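Local atomic coordinates of peptide chain release factor subunit 1 (Aeropyrum pernix, PDB entry 3AGK), a protein that probably directs the termination of protein synthesis at the ribosome in response to the stop codons UAA, UAG and UGA. Residues K14-K25 with F128-V137; L85-F96 with C108-I117. All coordinates share one frame; numbering follows the deposited sequence.

Contact 1: K14-K25 with F128-V137; sequences KRELARLLKELK and FITDFLEDMV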
loop_
_atom_site.group_PDB
_atom_site.type_symbol
_atom_site.label_atom_id
_atom_site.label_comp_id
_atom_site.label_asym_id
_atom_site.label_seq_id
_atom_site.Cartn_x
_atom_site.Cartn_y
_atom_site.Cartn_z
ATOM N N LYS A 14 14.221 1.776 -8.609
ATOM C CA LYS A 14 12.917 1.679 -7.975
ATOM C C LYS A 14 11.790 1.676 -9.001
ATOM O O LYS A 14 10.738 1.079 -8.777
ATOM C CB LYS A 14 12.727 2.818 -6.975
ATOM C CG LYS A 14 13.760 2.813 -5.866
ATOM C CD LYS A 14 13.469 3.868 -4.817
ATOM C CE LYS A 14 14.544 3.865 -3.741
ATOM N NZ LYS A 14 14.193 4.726 -2.575
ATOM N N ARG A 15 12.005 2.331 -10.134
ATOM C CA ARG A 15 10.978 2.356 -11.171
ATOM C C ARG A 15 10.787 0.968 -11.798
ATOM O O ARG A 15 9.662 0.532 -12.041
ATOM C CB ARG A 15 11.280 3.413 -12.238
ATOM C CG ARG A 15 12.479 3.104 -13.120
ATOM C CD ARG A 15 12.487 3.958 -14.376
ATOM N NE ARG A 15 12.505 5.384 -14.065
ATOM C CZ ARG A 15 13.612 6.113 -13.970
ATOM N NH1 ARG A 15 13.535 7.407 -13.684
ATOM N NH2 ARG A 15 14.797 5.549 -14.164
ATOM N N GLU A 16 11.882 0.265 -12.053
ATOM C CA GLU A 16 11.760 -1.092 -12.567
ATOM C C GLU A 16 11.370 -2.095 -11.470
ATOM O O GLU A 16 10.626 -3.037 -11.721
ATOM C CB GLU A 16 13.025 -1.524 -13.315
ATOM C CG GLU A 16 14.311 -0.902 -12.811
ATOM C CD GLU A 16 15.365 -0.789 -13.904
ATOM O OE1 GLU A 16 16.467 -0.263 -13.634
ATOM O OE2 GLU A 16 15.088 -1.219 -15.041
ATOM N N LEU A 17 11.855 -1.879 -10.255
ATOM C CA LEU A 17 11.530 -2.776 -9.150
ATOM C C LEU A 17 10.015 -2.906 -8.988
ATOM O O LEU A 17 9.495 -4.006 -8.774
ATOM C CB LEU A 17 12.151 -2.275 -7.842
ATOM C CG LEU A 17 12.696 -3.297 -6.833
ATOM C CD1 LEU A 17 12.606 -2.733 -5.427
ATOM C CD2 LEU A 17 12.054 -4.710 -6.914
ATOM N N ALA A 18 9.314 -1.777 -9.095
ATOM C CA ALA A 18 7.861 -1.738 -8.911
ATOM C C ALA A 18 7.118 -2.437 -10.039
ATOM O O ALA A 18 6.163 -3.179 -9.797
ATOM C CB ALA A 18 7.375 -0.311 -8.786
ATOM N N ARG A 19 7.538 -2.172 -11.274
ATOM C CA ARG A 19 6.994 -2.886 -12.418
ATOM C C ARG A 19 7.064 -4.397 -12.165
ATOM O O ARG A 19 6.085 -5.122 -12.359
ATOM C CB ARG A 19 7.790 -2.534 -13.675
ATOM C CG ARG A 19 7.210 -3.093 -14.966
ATOM C CD ARG A 19 7.954 -2.544 -16.169
ATOM N NE ARG A 19 7.176 -2.671 -17.397
ATOM C CZ ARG A 19 7.690 -2.989 -18.582
ATOM N NH1 ARG A 19 8.990 -3.222 -18.700
ATOM N NH2 ARG A 19 6.901 -3.087 -19.644
ATOM N N LEU A 20 8.242 -4.853 -11.747
ATOM C CA LEU A 20 8.502 -6.257 -11.459
ATOM C C LEU A 20 7.607 -6.720 -10.314
ATOM O O LEU A 20 7.016 -7.802 -10.362
ATOM C CB LEU A 20 9.968 -6.421 -11.065
ATOM C CG LEU A 20 10.531 -7.815 -10.810
ATOM C CD1 LEU A 20 10.489 -8.682 -12.064
ATOM C CD2 LEU A 20 11.947 -7.690 -10.299
ATOM N N LEU A 21 7.503 -5.874 -9.292
ATOM C CA LEU A 21 6.705 -6.174 -8.102
ATOM C C LEU A 21 5.256 -6.485 -8.450
ATOM O O LEU A 21 4.662 -7.404 -7.896
ATOM C CB LEU A 21 6.775 -5.011 -7.118
ATOM C CG LEU A 21 7.507 -5.276 -5.803
ATOM C CD1 LEU A 21 8.566 -6.342 -5.952
ATOM C CD2 LEU A 21 8.120 -3.992 -5.252
ATOM N N LYS A 22 4.696 -5.723 -9.380
ATOM C CA LYS A 22 3.317 -5.935 -9.807
ATOM C C LYS A 22 3.126 -7.324 -10.403
ATOM O O LYS A 22 2.026 -7.875 -10.375
ATOM C CB LYS A 22 2.888 -4.855 -10.806
ATOM C CG LYS A 22 1.549 -5.119 -11.476
ATOM C CD LYS A 22 0.604 -3.913 -11.369
ATOM C CE LYS A 22 1.164 -2.658 -12.045
ATOM N NZ LYS A 22 2.089 -1.890 -11.164
ATOM N N GLU A 23 4.200 -7.899 -10.930
ATOM C CA GLU A 23 4.102 -9.203 -11.567
ATOM C C GLU A 23 4.609 -10.326 -10.659
ATOM O O GLU A 23 4.168 -11.475 -10.762
ATOM C CB GLU A 23 4.832 -9.196 -12.906
ATOM C CG GLU A 23 4.154 -10.032 -13.968
ATOM C CD GLU A 23 4.843 -11.362 -14.170
ATOM O OE1 GLU A 23 4.309 -12.201 -14.927
ATOM O OE2 GLU A 23 5.922 -11.564 -13.575
ATOM N N LEU A 24 5.536 -9.997 -9.767
ATOM C CA LEU A 24 5.919 -10.945 -8.723
ATOM C C LEU A 24 4.700 -11.214 -7.839
ATOM O O LEU A 24 4.397 -12.366 -7.514
ATOM C CB LEU A 24 7.098 -10.419 -7.890
ATOM C CG LEU A 24 8.537 -10.834 -8.252
ATOM C CD1 LEU A 24 8.649 -11.467 -9.646
ATOM C CD2 LEU A 24 9.494 -9.648 -8.134
ATOM N N LYS A 25 3.984 -10.150 -7.471
ATOM C CA LYS A 25 2.805 -10.295 -6.615
ATOM C C LYS A 25 1.756 -11.220 -7.237
ATOM O O LYS A 25 0.944 -11.806 -6.523
ATOM C CB LYS A 25 2.209 -8.930 -6.229
ATOM C CG LYS A 25 3.055 -8.165 -5.203
ATOM C CD LYS A 25 2.279 -7.089 -4.452
ATOM C CE LYS A 25 2.176 -5.801 -5.246
ATOM N NZ LYS A 25 1.727 -4.666 -4.388
ATOM N N PHE A 128 5.686 -15.602 -3.542
ATOM C CA PHE A 128 6.968 -14.945 -3.298
ATOM C C PHE A 128 6.859 -13.962 -2.109
ATOM O O PHE A 128 5.836 -13.295 -1.917
ATOM C CB PHE A 128 7.469 -14.207 -4.559
ATOM C CG PHE A 128 7.857 -15.123 -5.717
ATOM C CD1 PHE A 128 8.616 -16.272 -5.505
ATOM C CD2 PHE A 128 7.499 -14.799 -7.027
ATOM C CE1 PHE A 128 8.982 -17.098 -6.571
ATOM C CE2 PHE A 128 7.859 -15.614 -8.095
ATOM C CZ PHE A 128 8.606 -16.765 -7.866
ATOM N N ILE A 129 7.913 -13.883 -1.305
ATOM C CA ILE A 129 7.956 -12.917 -0.217
ATOM C C ILE A 129 8.612 -11.634 -0.717
ATOM O O ILE A 129 9.812 -11.599 -0.987
ATOM C CB ILE A 129 8.749 -13.451 0.981
ATOM C CG1 ILE A 129 8.334 -14.892 1.294
ATOM C CG2 ILE A 129 8.585 -12.514 2.186
ATOM C CD1 ILE A 129 6.866 -15.058 1.595
ATOM N N THR A 130 7.821 -10.582 -0.842
ATOM C CA THR A 130 8.294 -9.362 -1.479
ATOM C C THR A 130 8.506 -8.290 -0.427
ATOM O O THR A 130 9.015 -7.199 -0.720
ATOM C CB THR A 130 7.269 -8.864 -2.483
ATOM O OG1 THR A 130 6.424 -7.897 -1.854
ATOM C CG2 THR A 130 6.416 -10.018 -2.978
ATOM N N ASP A 131 8.096 -8.622 0.795
ATOM C CA ASP A 131 8.196 -7.752 1.953
ATOM C C ASP A 131 9.171 -6.604 1.804
ATOM O O ASP A 131 8.772 -5.460 1.637
ATOM C CB ASP A 131 8.607 -8.570 3.186
ATOM C CG ASP A 131 7.466 -9.379 3.760
ATOM O OD1 ASP A 131 6.449 -9.537 3.056
ATOM O OD2 ASP A 131 7.591 -9.858 4.912
ATOM N N PHE A 132 10.454 -6.931 1.898
ATOM C CA PHE A 132 11.511 -5.939 2.018
ATOM C C PHE A 132 11.519 -4.994 0.825
ATOM O O PHE A 132 11.861 -3.818 0.958
ATOM C CB PHE A 132 12.876 -6.625 2.141
ATOM C CG PHE A 132 12.876 -7.876 3.011
ATOM C CD1 PHE A 132 12.201 -9.024 2.614
ATOM C CD2 PHE A 132 13.585 -7.910 4.201
ATOM C CE1 PHE A 132 12.222 -10.156 3.383
ATOM C CE2 PHE A 132 13.602 -9.048 4.981
ATOM C CZ PHE A 132 12.921 -10.171 4.569
ATOM N N LEU A 133 11.121 -5.508 -0.334
ATOM C CA LEU A 133 11.216 -4.762 -1.592
ATOM C C LEU A 133 10.140 -3.694 -1.706
ATOM O O LEU A 133 10.387 -2.595 -2.216
ATOM C CB LEU A 133 11.110 -5.720 -2.775
ATOM C CG LEU A 133 12.200 -6.790 -2.828
ATOM C CD1 LEU A 133 11.882 -7.864 -3.874
ATOM C CD2 LEU A 133 13.553 -6.142 -3.100
ATOM N N GLU A 134 8.942 -4.027 -1.239
ATOM C CA GLU A 134 7.825 -3.090 -1.286
ATOM C C GLU A 134 8.080 -1.859 -0.435
ATOM O O GLU A 134 7.504 -0.803 -0.679
ATOM C CB GLU A 134 6.527 -3.761 -0.845
ATOM C CG GLU A 134 6.109 -4.924 -1.716
ATOM C CD GLU A 134 4.631 -5.236 -1.587
ATOM O OE1 GLU A 134 4.290 -6.283 -0.989
ATOM O OE2 GLU A 134 3.814 -4.425 -2.086
ATOM N N ASP A 135 8.958 -1.992 0.553
ATOM C CA ASP A 135 9.225 -0.898 1.480
ATOM C C ASP A 135 10.091 0.225 0.899
ATOM O O ASP A 135 10.088 1.346 1.419
ATOM C CB ASP A 135 9.834 -1.440 2.770
ATOM C CG ASP A 135 8.794 -2.052 3.691
ATOM O OD1 ASP A 135 9.142 -2.982 4.443
ATOM O OD2 ASP A 135 7.628 -1.601 3.657
ATOM N N MET A 136 10.828 -0.070 -0.171
ATOM C CA MET A 136 11.676 0.943 -0.800
ATOM C C MET A 136 11.136 1.343 -2.166
ATOM O O MET A 136 11.629 2.279 -2.796
ATOM C CB MET A 136 13.123 0.460 -0.913
ATOM C CG MET A 136 14.139 1.542 -1.319
ATOM S SD MET A 136 14.626 2.706 -0.018
ATOM C CE MET A 136 16.158 3.354 -0.696
ATOM N N VAL A 137 10.119 0.625 -2.623
ATOM C CA VAL A 137 9.387 1.026 -3.815
ATOM C C VAL A 137 8.285 1.973 -3.355
ATOM O O VAL A 137 7.559 2.572 -4.154
ATOM C CB VAL A 137 8.748 -0.191 -4.487
ATOM C CG1 VAL A 137 7.510 -0.619 -3.726
ATOM C CG2 VAL A 137 8.394 0.125 -5.907
#

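Contact 2: L85-F96 with C108-I117; sequences LTSTPPNGLVLF and CFMFSPPEPI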
loop_
_atom_site.group_PDB
_atom_site.type_symbol
_atom_site.label_atom_id
_atom_site.label_comp_id
_atom_site.label_asym_id
_atom_site.label_seq_id
_atom_site.Cartn_x
_atom_site.Cartn_y
_atom_site.Cartn_z
ATOM N N LEU A 85 28.077 -16.184 -10.554
ATOM C CA LEU A 85 28.657 -14.976 -10.000
ATOM C C LEU A 85 29.892 -15.304 -9.193
ATOM O O LEU A 85 30.116 -16.453 -8.810
ATOM C CB LEU A 85 27.645 -14.273 -9.103
ATOM C CG LEU A 85 26.178 -14.299 -9.520
ATOM C CD1 LEU A 85 25.319 -13.686 -8.436
ATOM C CD2 LEU A 85 25.955 -13.590 -10.861
ATOM N N THR A 86 30.693 -14.284 -8.924
ATOM C CA THR A 86 31.855 -14.462 -8.076
ATOM C C THR A 86 31.564 -13.951 -6.672
ATOM O O THR A 86 31.910 -14.597 -5.680
ATOM C CB THR A 86 33.082 -13.769 -8.659
ATOM O OG1 THR A 86 32.666 -12.583 -9.343
ATOM C CG2 THR A 86 33.771 -14.696 -9.649
ATOM N N SER A 87 30.909 -12.799 -6.588
ATOM C CA SER A 87 30.543 -12.241 -5.293
ATOM C C SER A 87 29.250 -11.466 -5.424
ATOM O O SER A 87 28.905 -11.008 -6.515
ATOM C CB SER A 87 31.635 -11.306 -4.788
ATOM O OG SER A 87 31.554 -10.062 -5.460
ATOM N N THR A 88 28.541 -11.312 -4.311
ATOM C CA THR A 88 27.282 -10.580 -4.310
ATOM C C THR A 88 27.539 -9.127 -4.744
ATOM O O THR A 88 28.588 -8.569 -4.423
ATOM C CB THR A 88 26.605 -10.627 -2.922
ATOM O OG1 THR A 88 26.751 -9.361 -2.275
ATOM C CG2 THR A 88 27.230 -11.724 -2.039
ATOM N N PRO A 89 26.604 -8.524 -5.508
ATOM C CA PRO A 89 26.727 -7.109 -5.866
ATOM C C PRO A 89 26.743 -6.250 -4.610
ATOM O O PRO A 89 26.562 -6.765 -3.499
ATOM C CB PRO A 89 25.448 -6.827 -6.668
ATOM C CG PRO A 89 24.985 -8.134 -7.125
ATOM C CD PRO A 89 25.404 -9.134 -6.100
ATOM N N PRO A 90 26.947 -4.944 -4.777
ATOM C CA PRO A 90 27.104 -4.060 -3.616
ATOM C C PRO A 90 25.804 -3.871 -2.852
ATOM O O PRO A 90 25.848 -3.574 -1.653
ATOM C CB PRO A 90 27.543 -2.733 -4.243
ATOM C CG PRO A 90 27.983 -3.094 -5.656
ATOM C CD PRO A 90 27.119 -4.226 -6.050
ATOM N N ASN A 91 24.669 -4.038 -3.527
ATOM C CA ASN A 91 23.376 -3.896 -2.867
ATOM C C ASN A 91 22.761 -5.245 -2.533
ATOM O O ASN A 91 21.600 -5.317 -2.128
ATOM C CB ASN A 91 22.403 -3.109 -3.735
ATOM C CG ASN A 91 22.634 -1.618 -3.666
ATOM O OD1 ASN A 91 23.502 -1.147 -2.933
ATOM N ND2 ASN A 91 21.851 -0.863 -4.429
ATOM N N GLY A 92 23.540 -6.309 -2.723
ATOM C CA GLY A 92 23.061 -7.665 -2.510
ATOM C C GLY A 92 22.348 -8.255 -3.718
ATOM O O GLY A 92 22.325 -7.660 -4.809
ATOM N N LEU A 93 21.767 -9.437 -3.513
ATOM C CA LEU A 93 21.025 -10.163 -4.541
ATOM C C LEU A 93 19.663 -10.561 -4.011
ATOM O O LEU A 93 19.511 -10.799 -2.812
ATOM C CB LEU A 93 21.753 -11.454 -4.882
ATOM C CG LEU A 93 22.812 -11.559 -5.958
ATOM C CD1 LEU A 93 23.319 -12.987 -5.951
ATOM C CD2 LEU A 93 22.208 -11.208 -7.306
ATOM N N VAL A 94 18.672 -10.662 -4.892
ATOM C CA VAL A 94 17.440 -11.360 -4.535
ATOM C C VAL A 94 16.995 -12.295 -5.667
ATOM O O VAL A 94 17.076 -11.946 -6.851
ATOM C CB VAL A 94 16.287 -10.411 -4.100
ATOM C CG1 VAL A 94 16.816 -9.060 -3.630
ATOM C CG2 VAL A 94 15.291 -10.240 -5.208
ATOM N N LEU A 95 16.551 -13.490 -5.291
ATOM C CA LEU A 95 16.064 -14.479 -6.247
ATOM C C LEU A 95 14.654 -14.943 -5.922
ATOM O O LEU A 95 14.344 -15.189 -4.766
ATOM C CB LEU A 95 16.982 -15.709 -6.277
ATOM C CG LEU A 95 18.313 -15.591 -7.029
ATOM C CD1 LEU A 95 19.362 -14.912 -6.151
ATOM C CD2 LEU A 95 18.810 -16.949 -7.512
ATOM N N PHE A 96 13.811 -15.069 -6.944
ATOM C CA PHE A 96 12.534 -15.779 -6.814
ATOM C C PHE A 96 12.463 -16.857 -7.907
ATOM O O PHE A 96 12.712 -16.571 -9.074
ATOM C CB PHE A 96 11.361 -14.811 -6.949
ATOM C CG PHE A 96 11.388 -13.666 -5.960
ATOM C CD1 PHE A 96 11.906 -12.430 -6.317
ATOM C CD2 PHE A 96 10.878 -13.823 -4.677
ATOM C CE1 PHE A 96 11.924 -11.374 -5.405
ATOM C CE2 PHE A 96 10.889 -12.774 -3.768
ATOM C CZ PHE A 96 11.417 -11.547 -4.139
ATOM N N CYS A 108 13.289 -18.037 -12.964
ATOM C CA CYS A 108 14.166 -17.667 -11.863
ATOM C C CYS A 108 14.536 -16.193 -11.943
ATOM O O CYS A 108 15.469 -15.835 -12.656
ATOM C CB CYS A 108 15.438 -18.508 -11.902
ATOM S SG CYS A 108 16.236 -18.737 -10.292
ATOM N N PHE A 109 13.815 -15.336 -11.222
ATOM C CA PHE A 109 14.126 -13.907 -11.232
ATOM C C PHE A 109 15.374 -13.660 -10.399
ATOM O O PHE A 109 15.504 -14.204 -9.306
ATOM C CB PHE A 109 12.949 -13.074 -10.707
ATOM C CG PHE A 109 11.645 -13.353 -11.408
ATOM C CD1 PHE A 109 10.864 -14.443 -11.043
ATOM C CD2 PHE A 109 11.200 -12.529 -12.431
ATOM C CE1 PHE A 109 9.664 -14.709 -11.688
ATOM C CE2 PHE A 109 9.999 -12.786 -13.082
ATOM C CZ PHE A 109 9.231 -13.878 -12.708
ATOM N N MET A 110 16.314 -12.877 -10.924
ATOM C CA MET A 110 17.493 -12.531 -10.141
ATOM C C MET A 110 17.889 -11.092 -10.379
ATOM O O MET A 110 17.978 -10.667 -11.510
ATOM C CB MET A 110 18.677 -13.448 -10.447
ATOM C CG MET A 110 19.833 -13.181 -9.479
ATOM S SD MET A 110 21.316 -14.175 -9.705
ATOM C CE MET A 110 21.669 -13.927 -11.438
ATOM N N PHE A 111 18.128 -10.335 -9.317
ATOM C CA PHE A 111 18.576 -8.955 -9.489
ATOM C C PHE A 111 19.235 -8.369 -8.251
ATOM O O PHE A 111 19.252 -8.988 -7.163
ATOM C CB PHE A 111 17.412 -8.061 -9.912
ATOM C CG PHE A 111 16.287 -8.035 -8.927
ATOM C CD1 PHE A 111 16.191 -7.014 -7.994
ATOM C CD2 PHE A 111 15.331 -9.038 -8.925
ATOM C CE1 PHE A 111 15.162 -6.984 -7.076
ATOM C CE2 PHE A 111 14.289 -9.020 -8.005
ATOM C CZ PHE A 111 14.204 -7.987 -7.078
ATOM N N SER A 112 19.791 -7.171 -8.422
ATOM C CA SER A 112 20.236 -6.399 -7.279
ATOM C C SER A 112 19.260 -5.236 -7.092
ATOM O O SER A 112 18.859 -4.601 -8.053
ATOM C CB SER A 112 21.683 -5.930 -7.452
ATOM O OG SER A 112 22.152 -5.275 -6.281
ATOM N N PRO A 113 18.835 -4.984 -5.850
ATOM C CA PRO A 113 17.824 -3.952 -5.592
ATOM C C PRO A 113 18.427 -2.543 -5.517
ATOM O O PRO A 113 19.628 -2.416 -5.269
ATOM C CB PRO A 113 17.261 -4.369 -4.231
ATOM C CG PRO A 113 18.410 -5.044 -3.550
ATOM C CD PRO A 113 19.190 -5.740 -4.635
ATOM N N PRO A 114 17.601 -1.497 -5.704
ATOM C CA PRO A 114 18.122 -0.122 -5.684
ATOM C C PRO A 114 18.690 0.193 -4.308
ATOM O O PRO A 114 19.581 1.031 -4.154
ATOM C CB PRO A 114 16.878 0.742 -5.941
ATOM C CG PRO A 114 15.776 -0.193 -6.305
ATOM C CD PRO A 114 16.131 -1.539 -5.770
ATOM N N GLU A 115 18.153 -0.511 -3.320
ATOM C CA GLU A 115 18.477 -0.347 -1.915
ATOM C C GLU A 115 19.268 -1.560 -1.419
ATOM O O GLU A 115 18.967 -2.692 -1.788
ATOM C CB GLU A 115 17.171 -0.269 -1.118
ATOM C CG GLU A 115 16.328 -1.573 -1.157
ATOM C CD GLU A 115 15.126 -1.499 -2.091
ATOM O OE1 GLU A 115 15.172 -0.728 -3.065
ATOM O OE2 GLU A 115 14.125 -2.210 -1.857
ATOM N N PRO A 116 20.271 -1.333 -0.560
ATOM C CA PRO A 116 21.038 -2.464 -0.026
ATOM C C PRO A 116 20.198 -3.260 0.970
ATOM O O PRO A 116 19.642 -2.687 1.903
ATOM C CB PRO A 116 22.208 -1.795 0.710
ATOM C CG PRO A 116 22.142 -0.339 0.348
ATOM C CD PRO A 116 20.726 -0.048 -0.015
ATOM N N ILE A 117 20.091 -4.563 0.764
ATOM C CA ILE A 117 19.430 -5.403 1.747
ATOM C C ILE A 117 20.446 -5.717 2.842
ATOM O O ILE A 117 21.655 -5.673 2.596
ATOM C CB ILE A 117 18.885 -6.682 1.099
ATOM C CG1 ILE A 117 19.726 -7.053 -0.116
ATOM C CG2 ILE A 117 17.468 -6.465 0.621
ATOM C CD1 ILE A 117 19.102 -8.150 -0.955
#

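Contact 1: K14-K25 with F128-V137
Lys25 and Glu134 make the one salt bridge between 14-25 and 128-137. Lys25 NZ donates to Glu134 OE2 at 3.1 Å. The ammonium group lies above the carboxylate plane, 41° out of it. The lysine chain leaves its backbone pointing away from 128-137, and a bend at chi3 (-82°) brings NZ back to the acid. A lysine in place of Glu134 would probably leave the Lys25 ammonium without its counter-charge and set two positive charges against each other. Away from the bridge most of the contact is apolar. Leu21 sends CD1 to Leu133 CB at 4.1 Å, while its other methyl, CD2, meets Val137 CG1 tip to tip at 3.8 Å. Leu17 CD1 adds to this row against Leu133 CD2 (4.2 Å). The extended Lys14 chain crosses Met136. At the far end Leu24 O lies at the edge of the Phe128 ring, near its plane, 4.0 Å from CD2. Thr130 O takes Leu133 N and Glu134 N from opposite faces of its plane. Leu133 O takes Met136 N and Val137 N, and Ile129 O takes Tyr38 OH. Leu17 and Leu20 cover Phe111. Helix 14-24 thus packs on the N-terminal domain's antiparallel sheet and on the segment holding short helix 131-134. The chemistry implies a largely apolar join of leucine, valine and methionine side chains, with a single ion pair beside it.

Contact 2: L85-F96 with C108-I117
Leu95 and Met110 lie side by side and point the same way from neighbouring strands. Leu95 CG and Met110 CG are 3.8 Å apart. The Met110 chain runs straight out through chi2 (180°) and bends at chi3, and Leu93 CD2 also meets Met110 CG, at 3.8 Å. Arg81 of helix 65-82 touches both Leu95 and Met110, so this face of the sheet lies against that helix. Val94, Phe96, Phe109 and Phe111 occupy the opposite face. The edge of the Phe96 ring turns to Phe111, with Phe96 CE1 4.2 Å from Phe111 CE2. The Phe109 ring instead presents its own edge to Phe96 O. Strands 93-98 and 107-111 form an antiparallel beta hairpin at one side of the four-stranded sheet of the N-terminal domain. Val94 with Phe111 and Phe96 with Phe109 are hydrogen-bonded pairs, and Leu95 with Met110 is a non-hydrogen-bonded pair. The Cys108 disulfide to Cys97 ties the two strands together. Beyond the strands, Asn91, in the type I turn from Pro89 to Gly92, turns its amide into the loop after Phe111. Its ND2 donates to Pro113 O at 2.8 Å, in the carbonyl plane. Asn91 OD1 faces the Pro116 ring, 3.6 Å from CG. Ser112 OG grips Gly92 O at 2.8 Å, tilted 18° from the carbonyl plane. Ile117 N makes a weak hydrogen bond to Asn91 O. The Ile117 side chain crosses Val94, its CD1 3.6 Å from Val94 CG1.

The two contacts lie in the N-terminal domain, eRF1 domain 1, with centres about 13 Å apart. Along the chain helix 14-24 comes first, then 85-96, 108-117 and last 128-137, so contact 1 brackets the hairpin of contact 2. They meet directly. The Phe128 and Phe96 rings touch, Met136 packs on Glu115, and Lys14 on Pro114. Contact 2 builds one side of the antiparallel sheet, and contact 1 covers the sheet face that carries Phe96 and Phe111. A helix near the start of the chain and the segment after strand 121-125 are thereby joined over one core, just before the chain enters strand 142-149 of the next sheet.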